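Serpin48 (Tenebrio molitor, PDB 3OZQ) acts as a highly specific serpin of insect innate immunity, inhibiting the serine protease SPE. Local coordinates at residues A[224-227]-A[228-232]; A[248-251]-A[252-256]; A[109-112]-A[113-117]; A[9-12]-A[13-17]. All coordinates share one frame; numbering follows the deposited sequence.

Each contact buries apolar side chains, but contact 1 exposes its Gly228-Gly229 turn and the helical contacts polar or charged flanks, showing how short-range packing changes with place in the fold. Contact 1 alone is a hairpin, knit by strong backbone bonds and an aromatic ring; contacts 2, 3 and 4 are helical turns, bonded weakly in contact 2 and mostly so in contact 4. Contacts 2 and 4 lie close (centres about 15 Å apart), Phe254 resting on Thr19 and Pro20 of helix 10-29, which contact 4 begins. Contacts 1 and 2 both lean on strand 356-362, contacts 3 and 4 on helix 70-83. Contact 3, lying farthest out, carries a lysine and a glutamate near each other.

Contact 1. Residues A[224-227]-A[228-232]; sequences LPFK and GGASL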
loop_
_atom_site.group_PDB
_atom_site.type_symbol
_atom_site.label_atom_id
_atom_site.label_comp_id
_atom_site.label_asym_id
_atom_site.label_seq_id
_atom_site.Cartn_x
_atom_site.Cartn_y
_atom_site.Cartn_z
ATOM N N LEU A 224 -10.112 -10.878 -9.029
ATOM C CA LEU A 224 -9.473 -12.186 -8.988
ATOM C C LEU A 224 -9.260 -12.576 -7.538
ATOM O O LEU A 224 -8.594 -11.854 -6.790
ATOM C CB LEU A 224 -8.131 -12.152 -9.721
ATOM C CG LEU A 224 -8.130 -11.986 -11.245
ATOM C CD1 LEU A 224 -6.716 -11.742 -11.744
ATOM C CD2 LEU A 224 -8.729 -13.202 -11.927
ATOM N N PRO A 225 -9.831 -13.719 -7.141
ATOM C CA PRO A 225 -9.892 -14.158 -5.747
ATOM C C PRO A 225 -8.618 -14.845 -5.302
ATOM O O PRO A 225 -8.038 -15.653 -6.037
ATOM C CB PRO A 225 -11.070 -15.154 -5.735
ATOM C CG PRO A 225 -11.714 -15.049 -7.131
ATOM C CD PRO A 225 -10.601 -14.610 -8.023
ATOM N N PHE A 226 -8.174 -14.474 -4.104
ATOM C CA PHE A 226 -7.067 -15.125 -3.432
ATOM C C PHE A 226 -7.655 -16.104 -2.435
ATOM O O PHE A 226 -8.772 -15.915 -1.966
ATOM C CB PHE A 226 -6.242 -14.093 -2.650
ATOM C CG PHE A 226 -5.346 -13.237 -3.510
ATOM C CD1 PHE A 226 -4.437 -13.816 -4.389
ATOM C CD2 PHE A 226 -5.414 -11.855 -3.433
ATOM C CE1 PHE A 226 -3.604 -13.026 -5.171
ATOM C CE2 PHE A 226 -4.588 -11.054 -4.216
ATOM C CZ PHE A 226 -3.685 -11.642 -5.087
ATOM N N LYS A 227 -6.900 -17.138 -2.094
ATOM C CA LYS A 227 -7.322 -18.024 -1.026
ATOM C C LYS A 227 -7.450 -17.249 0.275
ATOM O O LYS A 227 -6.565 -16.457 0.631
ATOM C CB LYS A 227 -6.329 -19.171 -0.853
ATOM C CG LYS A 227 -6.391 -20.222 -1.940
ATOM C CD LYS A 227 -5.548 -21.432 -1.559
ATOM C CE LYS A 227 -5.580 -22.504 -2.635
ATOM N NZ LYS A 227 -4.747 -22.133 -3.817
ATOM N N GLY A 228 -8.556 -17.473 0.979
ATOM C CA GLY A 228 -8.743 -16.915 2.301
ATOM C C GLY A 228 -9.591 -15.661 2.287
ATOM O O GLY A 228 -9.806 -15.044 3.332
ATOM N N GLY A 229 -10.050 -15.261 1.105
ATOM C CA GLY A 229 -10.944 -14.118 0.999
ATOM C C GLY A 229 -10.373 -12.813 0.461
ATOM O O GLY A 229 -11.121 -11.886 0.143
ATOM N N ALA A 230 -9.052 -12.725 0.369
ATOM C CA ALA A 230 -8.411 -11.563 -0.232
ATOM C C ALA A 230 -8.702 -11.535 -1.732
ATOM O O ALA A 230 -9.180 -12.528 -2.297
ATOM C CB ALA A 230 -6.926 -11.630 0.005
ATOM N N SER A 231 -8.417 -10.413 -2.388
ATOM C CA SER A 231 -8.607 -10.362 -3.842
ATOM C C SER A 231 -7.733 -9.315 -4.528
ATOM O O SER A 231 -7.282 -8.363 -3.896
ATOM C CB SER A 231 -10.078 -10.136 -4.183
ATOM O OG SER A 231 -10.483 -8.821 -3.849
ATOM N N LEU A 232 -7.461 -9.528 -5.814
ATOM C CA LEU A 232 -6.805 -8.535 -6.660
ATOM C C LEU A 232 -7.803 -8.038 -7.697
ATOM O O LEU A 232 -8.339 -8.826 -8.484
ATOM C CB LEU A 232 -5.581 -9.124 -7.363
ATOM C CG LEU A 232 -4.930 -8.126 -8.329
ATOM C CD1 LEU A 232 -4.116 -7.174 -7.524
ATOM C CD2 LEU A 232 -4.051 -8.783 -9.400
#
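Phe226 lays one edge of its ring against the backbone of Ala230 and Ser231 as the chain doubles back on itself. CD2 comes 3.5 Å from Ser231 N, with that nitrogen near the ring plane, while CE2 reaches 3.8 Å from Leu232 CB. The ring gets there because chi1 of -76° sets CG opposite the carbonyl carbon, swinging the side chain back along the returning strand; Phe226 CB meanwhile packs 3.7 Å from Ala230 CB. Beneath this apolar layer the backbone closes the hairpin. Leu224 and Leu232 form an antiparallel hydrogen-bonded pair, Leu224 N to Leu232 O and Leu232 N to Leu224 O, each 2.8 Å, and Leu232 N lies in the carbonyl plane of Leu224. Phe226 N then reaches Ala230 O at 2.8 Å, although it stands well above that carbonyl's plane. A type II turn from Phe226 to Gly229 makes the reversal, closed by a weak bond from Gly229 N to Phe226 O. Gly228 and Gly229 both have positive phi, where a CB would collide with the preceding carbonyl oxygen. Ala230 N is buried with no partner in the model. With an alanine at Phe226, Leu232 CB would probably lose the ring packed against it and Trp175 its stacking partner, since that indole stacks on the ring from outside the hairpin. Lys227 NZ is hydrogen-bonded to Trp175 O. The hairpin, part of what the serpin fold knows as sheet B, thus sits between strand 207-214, where Phe209 meets Leu224, and strand 356-362, where Phe358 and Ile360 receive Leu232.

Contact 2. Residues A[248-251]-A[252-256]; sequences SKIK and RSFLP
The Phe254 ring meets Ile250 edge-on: Ile250 O lies near the ring plane, 3.3 Å from CD1, and Ile250 CG1 lies in the plane at the same rim. Ile250 CD1 approaches CE1 to 3.4 Å, the two side chains crossing obliquely. Outside this pair the ring of Tyr359 meets it with the planes about 45° apart. The other flat group, the Arg252 guanidinium, has Lys249 CB at its edge, 4.2 Å from NH1. Both belong to a short, weakly bonded helix of the serpin fold, following helix 243-248 in the chain and preceding strand 260-278, whose apolar side rests on helix 10-29 and on strands 356-362 and 365-372. Ile250 places CG1 anti to its backbone N (chi1 -165°), which carries CD1 toward the ring.

On the polar side Lys251 and Arg252 run side by side in the same direction, with NZ 3.5 Å from NH1. Two like charges this near would be expected to disfavour each other. Arg252 also packs on His216 and Leu217, whereas Lys249 turns its own amine away to Ser245 O. Were Arg252 an alanine, the loss of the guanidinium edge beside Lys249 CB would probably open a gap next to His216 and Leu217.

The backbone is held loosely: Ser253 N shares two weak bonds, to Lys249 O and Ile250 O, and its OG makes another weak one to Leu246 O. Lys251 O serves the last turn, accepting a weak bond from Leu255 N and one from Phe254 N at 3.3 Å, the latter donor standing 58° out of the carbonyl plane.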
loop_
_atom_site.group_PDB
_atom_site.type_symbol
_atom_site.label_atom_id
_atom_site.label_comp_id
_atom_site.label_asym_id
_atom_site.label_seq_id
_atom_site.Cartn_x
_atom_site.Cartn_y
_atom_site.Cartn_z
ATOM N N SER A 248 -8.473 10.750 -13.933
ATOM C CA SER A 248 -9.155 12.018 -13.746
ATOM C C SER A 248 -10.412 11.761 -12.933
ATOM O O SER A 248 -10.944 12.671 -12.287
ATOM C CB SER A 248 -9.487 12.664 -15.089
ATOM O OG SER A 248 -8.300 13.047 -15.767
ATOM N N LYS A 249 -10.863 10.509 -12.949
ATOM C CA LYS A 249 -11.996 10.073 -12.131
ATOM C C LYS A 249 -11.581 9.000 -11.117
ATOM O O LYS A 249 -12.336 8.058 -10.845
ATOM C CB LYS A 249 -13.119 9.532 -13.023
ATOM C CG LYS A 249 -13.528 10.482 -14.135
ATOM C CD LYS A 249 -14.273 9.768 -15.249
ATOM C CE LYS A 249 -14.292 10.630 -16.508
ATOM N NZ LYS A 249 -12.911 11.068 -16.883
ATOM N N ILE A 250 -10.389 9.166 -10.541
ATOM C CA ILE A 250 -9.782 8.145 -9.689
ATOM C C ILE A 250 -10.668 7.687 -8.534
ATOM O O ILE A 250 -10.605 6.535 -8.095
ATOM C CB ILE A 250 -8.434 8.626 -9.121
ATOM C CG1 ILE A 250 -7.656 7.434 -8.564
ATOM C CG2 ILE A 250 -8.646 9.711 -8.069
ATOM C CD1 ILE A 250 -7.448 6.327 -9.584
ATOM N N LYS A 251 -11.492 8.600 -8.042
ATOM C CA LYS A 251 -12.391 8.315 -6.933
ATOM C C LYS A 251 -13.361 7.193 -7.307
ATOM O O LYS A 251 -13.536 6.217 -6.571
ATOM C CB LYS A 251 -13.178 9.578 -6.567
ATOM C CG LYS A 251 -12.353 10.877 -6.536
ATOM C CD LYS A 251 -11.755 11.255 -7.908
ATOM C CE LYS A 251 -12.815 11.671 -8.916
ATOM N NZ LYS A 251 -13.663 10.526 -9.368
ATOM N N ARG A 252 -13.991 7.337 -8.465
ATOM C CA ARG A 252 -14.963 6.352 -8.925
ATOM C C ARG A 252 -14.324 4.972 -9.095
ATOM O O ARG A 252 -14.946 3.951 -8.814
ATOM C CB ARG A 252 -15.611 6.802 -10.235
ATOM C CG ARG A 252 -16.748 7.802 -10.065
ATOM C CD ARG A 252 -16.284 9.067 -9.358
ATOM N NE ARG A 252 -17.324 10.094 -9.332
ATOM C CZ ARG A 252 -17.413 11.091 -10.210
ATOM N NH1 ARG A 252 -16.520 11.200 -11.186
ATOM N NH2 ARG A 252 -18.394 11.980 -10.111
ATOM N N SER A 253 -13.070 4.948 -9.531
ATOM C CA SER A 253 -12.408 3.683 -9.836
ATOM C C SER A 253 -12.199 2.778 -8.617
ATOM O O SER A 253 -12.071 1.565 -8.760
ATOM C CB SER A 253 -11.079 3.939 -10.551
ATOM O OG SER A 253 -11.266 4.801 -11.659
ATOM N N PHE A 254 -12.157 3.355 -7.422
ATOM C CA PHE A 254 -11.912 2.554 -6.219
ATOM C C PHE A 254 -13.187 2.243 -5.447
ATOM O O PHE A 254 -13.214 1.340 -4.606
ATOM C CB PHE A 254 -10.887 3.236 -5.312
ATOM C CG PHE A 254 -9.483 3.142 -5.821
ATOM C CD1 PHE A 254 -8.889 4.212 -6.462
ATOM C CD2 PHE A 254 -8.763 1.973 -5.678
ATOM C CE1 PHE A 254 -7.598 4.119 -6.941
ATOM C CE2 PHE A 254 -7.474 1.872 -6.166
ATOM C CZ PHE A 254 -6.890 2.950 -6.790
ATOM N N LEU A 255 -14.241 2.996 -5.748
ATOM C CA LEU A 255 -15.560 2.733 -5.190
ATOM C C LEU A 255 -15.957 1.278 -5.359
ATOM O O LEU A 255 -15.639 0.653 -6.368
ATOM C CB LEU A 255 -16.607 3.609 -5.871
ATOM C CG LEU A 255 -16.382 5.114 -5.793
ATOM C CD1 LEU A 255 -17.627 5.845 -6.284
ATOM C CD2 LEU A 255 -16.031 5.515 -4.372
ATOM N N PRO A 256 -16.655 0.733 -4.360
ATOM C CA PRO A 256 -17.205 -0.623 -4.431
ATOM C C PRO A 256 -18.339 -0.674 -5.454
ATOM O O PRO A 256 -19.113 0.282 -5.574
ATOM C CB PRO A 256 -17.758 -0.851 -3.019
ATOM C CG PRO A 256 -17.118 0.202 -2.166
ATOM C CD PRO A 256 -16.930 1.374 -3.068
#

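Contact 3. Residues A[109-112]-A[113-117]; sequences FQKI and AVEVY
Ile112 turns CG1 anti to its backbone N (chi1 -165°), and Tyr117 sets its CG opposite the carbonyl carbon (chi1 -66°), bringing both side chains to the same side of the helix. They run alongside one another, Ile112 CG1 touching Tyr117 CE2 at 3.9 Å and Val116 CG2 equally closely. Val116 CG1 lies over one face of the tyrosine ring, offset toward its rim, while Ile112 O lies at the ring edge, in plane. On the neighbouring flank Lys111 stretches out past Glu115, one turn on, crossing its carboxylate obliquely; the methylene CE comes 3.0 Å from OE2, but NZ stays 4.2 Å from that oxygen, too long for a salt bridge, and any attraction is probably weak.

Glu115 N bonds Lys111 O at 2.8 Å, nearly straight, and Ala113 N bonds Phe109 O. At the end of the helix Ile112 O takes two donors, Val116 N at 2.9 Å and, weakly, Tyr117 N. Phe109 and Ala113 face Leu47 of helix 38-50, and Tyr117 meets Glu74 and Val77 of helix 70-83. This is the closing turn of the helix in a beta-alpha-beta unit, linking parallel strands 90-100 and 120-124 at the edge of the serpin's main sheet.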
loop_
_atom_site.group_PDB
_atom_site.type_symbol
_atom_site.label_atom_id
_atom_site.label_comp_id
_atom_site.label_asym_id
_atom_site.label_seq_id
_atom_site.Cartn_x
_atom_site.Cartn_y
_atom_site.Cartn_z
ATOM N N PHE A 109 5.720 4.679 24.607
ATOM C CA PHE A 109 5.481 4.818 23.174
ATOM C C PHE A 109 6.006 3.591 22.459
ATOM O O PHE A 109 5.379 3.098 21.515
ATOM C CB PHE A 109 6.146 6.084 22.623
ATOM C CG PHE A 109 5.746 6.424 21.202
ATOM C CD1 PHE A 109 4.477 6.910 20.914
ATOM C CD2 PHE A 109 6.647 6.279 20.163
ATOM C CE1 PHE A 109 4.111 7.228 19.602
ATOM C CE2 PHE A 109 6.283 6.593 18.853
ATOM C CZ PHE A 109 5.019 7.075 18.581
ATOM N N GLN A 110 7.155 3.092 22.906
ATOM C CA GLN A 110 7.723 1.889 22.302
ATOM C C GLN A 110 6.796 0.708 22.519
ATOM O O GLN A 110 6.824 -0.267 21.778
ATOM C CB GLN A 110 9.075 1.560 22.917
ATOM C CG GLN A 110 10.120 2.634 22.764
ATOM C CD GLN A 110 11.439 2.200 23.343
ATOM O OE1 GLN A 110 12.405 1.964 22.617
ATOM N NE2 GLN A 110 11.483 2.067 24.662
ATOM N N LYS A 111 5.995 0.801 23.568
ATOM C CA LYS A 111 5.132 -0.288 23.970
ATOM C C LYS A 111 3.864 -0.269 23.126
ATOM O O LYS A 111 3.381 -1.314 22.683
ATOM C CB LYS A 111 4.809 -0.146 25.464
ATOM C CG LYS A 111 3.668 -1.017 25.964
ATOM C CD LYS A 111 3.531 -0.919 27.476
ATOM C CE LYS A 111 2.431 -1.837 28.007
ATOM N NZ LYS A 111 2.442 -1.906 29.500
ATOM N N ILE A 112 3.332 0.924 22.896
ATOM C CA ILE A 112 2.109 1.058 22.129
ATOM C C ILE A 112 2.371 0.761 20.652
ATOM O O ILE A 112 1.508 0.223 19.953
ATOM C CB ILE A 112 1.468 2.448 22.323
ATOM C CG1 ILE A 112 0.018 2.443 21.831
ATOM C CG2 ILE A 112 2.277 3.518 21.631
ATOM C CD1 ILE A 112 -0.734 3.714 22.162
ATOM N N ALA A 113 3.575 1.087 20.192
ATOM C CA ALA A 113 4.005 0.752 18.840
ATOM C C ALA A 113 3.848 -0.745 18.585
ATOM O O ALA A 113 3.250 -1.169 17.587
ATOM C CB ALA A 113 5.456 1.171 18.633
ATOM N N VAL A 114 4.399 -1.536 19.498
ATOM C CA VAL A 114 4.335 -2.989 19.418
ATOM C C VAL A 114 2.925 -3.521 19.659
ATOM O O VAL A 114 2.367 -4.233 18.827
ATOM C CB VAL A 114 5.271 -3.638 20.457
ATOM C CG1 VAL A 114 5.095 -5.153 20.458
ATOM C CG2 VAL A 114 6.714 -3.255 20.180
ATOM N N GLU A 115 2.355 -3.173 20.804
ATOM C CA GLU A 115 1.078 -3.743 21.220
ATOM C C GLU A 115 -0.096 -3.392 20.300
ATOM O O GLU A 115 -0.949 -4.239 20.033
ATOM C CB GLU A 115 0.780 -3.384 22.685
ATOM C CG GLU A 115 1.670 -4.154 23.669
ATOM C CD GLU A 115 1.698 -3.572 25.077
ATOM O OE1 GLU A 115 0.785 -2.794 25.435
ATOM O OE2 GLU A 115 2.648 -3.898 25.827
ATOM N N VAL A 116 -0.132 -2.162 19.800
ATOM C CA VAL A 116 -1.292 -1.700 19.045
ATOM C C VAL A 116 -1.065 -1.559 17.538
ATOM O O VAL A 116 -1.901 -1.992 16.746
ATOM C CB VAL A 116 -1.810 -0.351 19.571
ATOM C CG1 VAL A 116 -2.888 0.199 18.652
ATOM C CG2 VAL A 116 -2.334 -0.501 21.002
ATOM N N TYR A 117 0.054 -0.950 17.147
ATOM C CA TYR A 117 0.206 -0.472 15.767
ATOM C C TYR A 117 1.138 -1.299 14.893
ATOM O O TYR A 117 1.488 -0.876 13.790
ATOM C CB TYR A 117 0.688 0.977 15.749
ATOM C CG TYR A 117 -0.284 1.984 16.301
ATOM C CD1 TYR A 117 -1.108 2.717 15.463
ATOM C CD2 TYR A 117 -0.353 2.229 17.667
ATOM C CE1 TYR A 117 -1.985 3.659 15.975
ATOM C CE2 TYR A 117 -1.225 3.153 18.181
ATOM C CZ TYR A 117 -2.037 3.870 17.335
ATOM O OH TYR A 117 -2.907 4.803 17.868
#

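Contact 4. Residues A[9-12]-A[13-17]; sequences QEFP and NAVNS
Val15 reaches over a face of the Phe11 ring, its CG2 standing 4.3 Å from the ring centroid and 16° off the normal, a CH-pi contact offset toward the rim nearest CZ. The two side chains cross obliquely, one turn apart. Phe11 holds its CG anti to the backbone N, chi1 175°, which sends the ring out from the helix toward Val77 and Val80 of helix 70-83; there it also meets the ring of Phe66. The branch of Val15 that touches it, CG2, lies opposite its own carbonyl carbon and passes 3.3 Å from Phe11 O. Beneath them Val15 N bonds Phe11 O at 3.1 Å, nearly along the C=O axis.

This is the first turn of helix 10-29, the long N-terminal helix of the serpin fold, and three further bonds of this turn are weak: Asn13 N to Gln9 O, Ala14 N to Glu10 O and Asn16 N to Pro12 O. Pro12 fits a first turn, where the N-H that proline lacks would have no carbonyl of a preceding helical turn to bond.

Asn16 sets its amide close to Pro12 O, CG only 3.2 Å away, yet makes no bond there; instead ND2 goes to Gly364 O and OD1 to Ile366 N, holding the turn at Gly364 and the start of strand 365-372. On the other flank Asn13 presses CB 3.3 Å from Gln9 O, and Gln9 sends NE2 off to Glu79 OE1 of helix 70-83.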
loop_
_atom_site.group_PDB
_atom_site.type_symbol
_atom_site.label_atom_id
_atom_site.label_comp_id
_atom_site.label_asym_id
_atom_site.label_seq_id
_atom_site.Cartn_x
_atom_site.Cartn_y
_atom_site.Cartn_z
ATOM N N GLN A 9 -17.613 -1.260 8.945
ATOM C CA GLN A 9 -16.891 -0.420 9.892
ATOM C C GLN A 9 -16.362 0.804 9.167
ATOM O O GLN A 9 -16.222 0.789 7.943
ATOM C CB GLN A 9 -15.741 -1.204 10.527
ATOM C CG GLN A 9 -16.116 -2.627 10.926
ATOM C CD GLN A 9 -14.943 -3.400 11.495
ATOM O OE1 GLN A 9 -14.424 -4.324 10.864
ATOM N NE2 GLN A 9 -14.523 -3.030 12.704
ATOM N N GLU A 10 -16.026 1.847 9.919
ATOM C CA GLU A 10 -15.638 3.105 9.299
ATOM C C GLU A 10 -14.150 3.416 9.387
ATOM O O GLU A 10 -13.709 4.488 8.956
ATOM C CB GLU A 10 -16.436 4.263 9.887
ATOM C CG GLU A 10 -16.059 4.580 11.310
ATOM C CD GLU A 10 -17.262 4.624 12.218
ATOM O OE1 GLU A 10 -18.312 4.046 11.851
ATOM O OE2 GLU A 10 -17.155 5.244 13.298
ATOM N N PHE A 11 -13.368 2.509 9.960
ATOM C CA PHE A 11 -11.924 2.625 9.788
ATOM C C PHE A 11 -11.534 1.963 8.467
ATOM O O PHE A 11 -10.805 2.558 7.669
ATOM C CB PHE A 11 -11.128 2.038 10.954
ATOM C CG PHE A 11 -9.647 2.054 10.720
ATOM C CD1 PHE A 11 -8.961 3.253 10.645
ATOM C CD2 PHE A 11 -8.946 0.874 10.537
ATOM C CE1 PHE A 11 -7.598 3.275 10.410
ATOM C CE2 PHE A 11 -7.579 0.889 10.303
ATOM C CZ PHE A 11 -6.904 2.086 10.238
ATOM N N PRO A 12 -12.025 0.734 8.231
ATOM C CA PRO A 12 -11.882 0.133 6.905
ATOM C C PRO A 12 -12.395 1.091 5.842
ATOM O O PRO A 12 -11.847 1.163 4.745
ATOM C CB PRO A 12 -12.789 -1.088 6.992
ATOM C CG PRO A 12 -12.709 -1.488 8.423
ATOM C CD PRO A 12 -12.652 -0.198 9.186
ATOM N N ASN A 13 -13.430 1.845 6.188
ATOM C CA ASN A 13 -14.033 2.793 5.263
ATOM C C ASN A 13 -13.165 4.036 5.042
ATOM O O ASN A 13 -13.098 4.561 3.931
ATOM C CB ASN A 13 -15.423 3.193 5.769
ATOM C CG ASN A 13 -16.427 3.362 4.652
ATOM O OD1 ASN A 13 -17.448 2.670 4.610
ATOM N ND2 ASN A 13 -16.147 4.286 3.738
ATOM N N ALA A 14 -12.505 4.506 6.099
ATOM C CA ALA A 14 -11.649 5.689 5.998
ATOM C C ALA A 14 -10.416 5.428 5.136
ATOM O O ALA A 14 -9.956 6.308 4.412
ATOM C CB ALA A 14 -11.239 6.186 7.387
ATOM N N VAL A 15 -9.891 4.213 5.221
ATOM C CA VAL A 15 -8.755 3.800 4.412
ATOM C C VAL A 15 -9.122 3.822 2.928
ATOM O O VAL A 15 -8.355 4.313 2.086
ATOM C CB VAL A 15 -8.317 2.382 4.793
ATOM C CG1 VAL A 15 -7.253 1.866 3.821
ATOM C CG2 VAL A 15 -7.820 2.349 6.246
ATOM N N ASN A 16 -10.300 3.293 2.618
ATOM C CA ASN A 16 -10.745 3.187 1.235
ATOM C C ASN A 16 -10.917 4.541 0.579
ATOM O O ASN A 16 -10.655 4.688 -0.610
ATOM C CB ASN A 16 -12.028 2.354 1.121
ATOM C CG ASN A 16 -11.822 0.925 1.564
ATOM O OD1 ASN A 16 -10.693 0.496 1.790
ATOM N ND2 ASN A 16 -12.908 0.179 1.696
ATOM N N SER A 17 -11.347 5.538 1.345
ATOM C CA SER A 17 -11.467 6.878 0.789
ATOM C C SER A 17 -10.105 7.583 0.763
ATOM O O SER A 17 -9.855 8.447 -0.081
ATOM C CB SER A 17 -12.502 7.698 1.563
ATOM O OG SER A 17 -12.323 7.566 2.963
#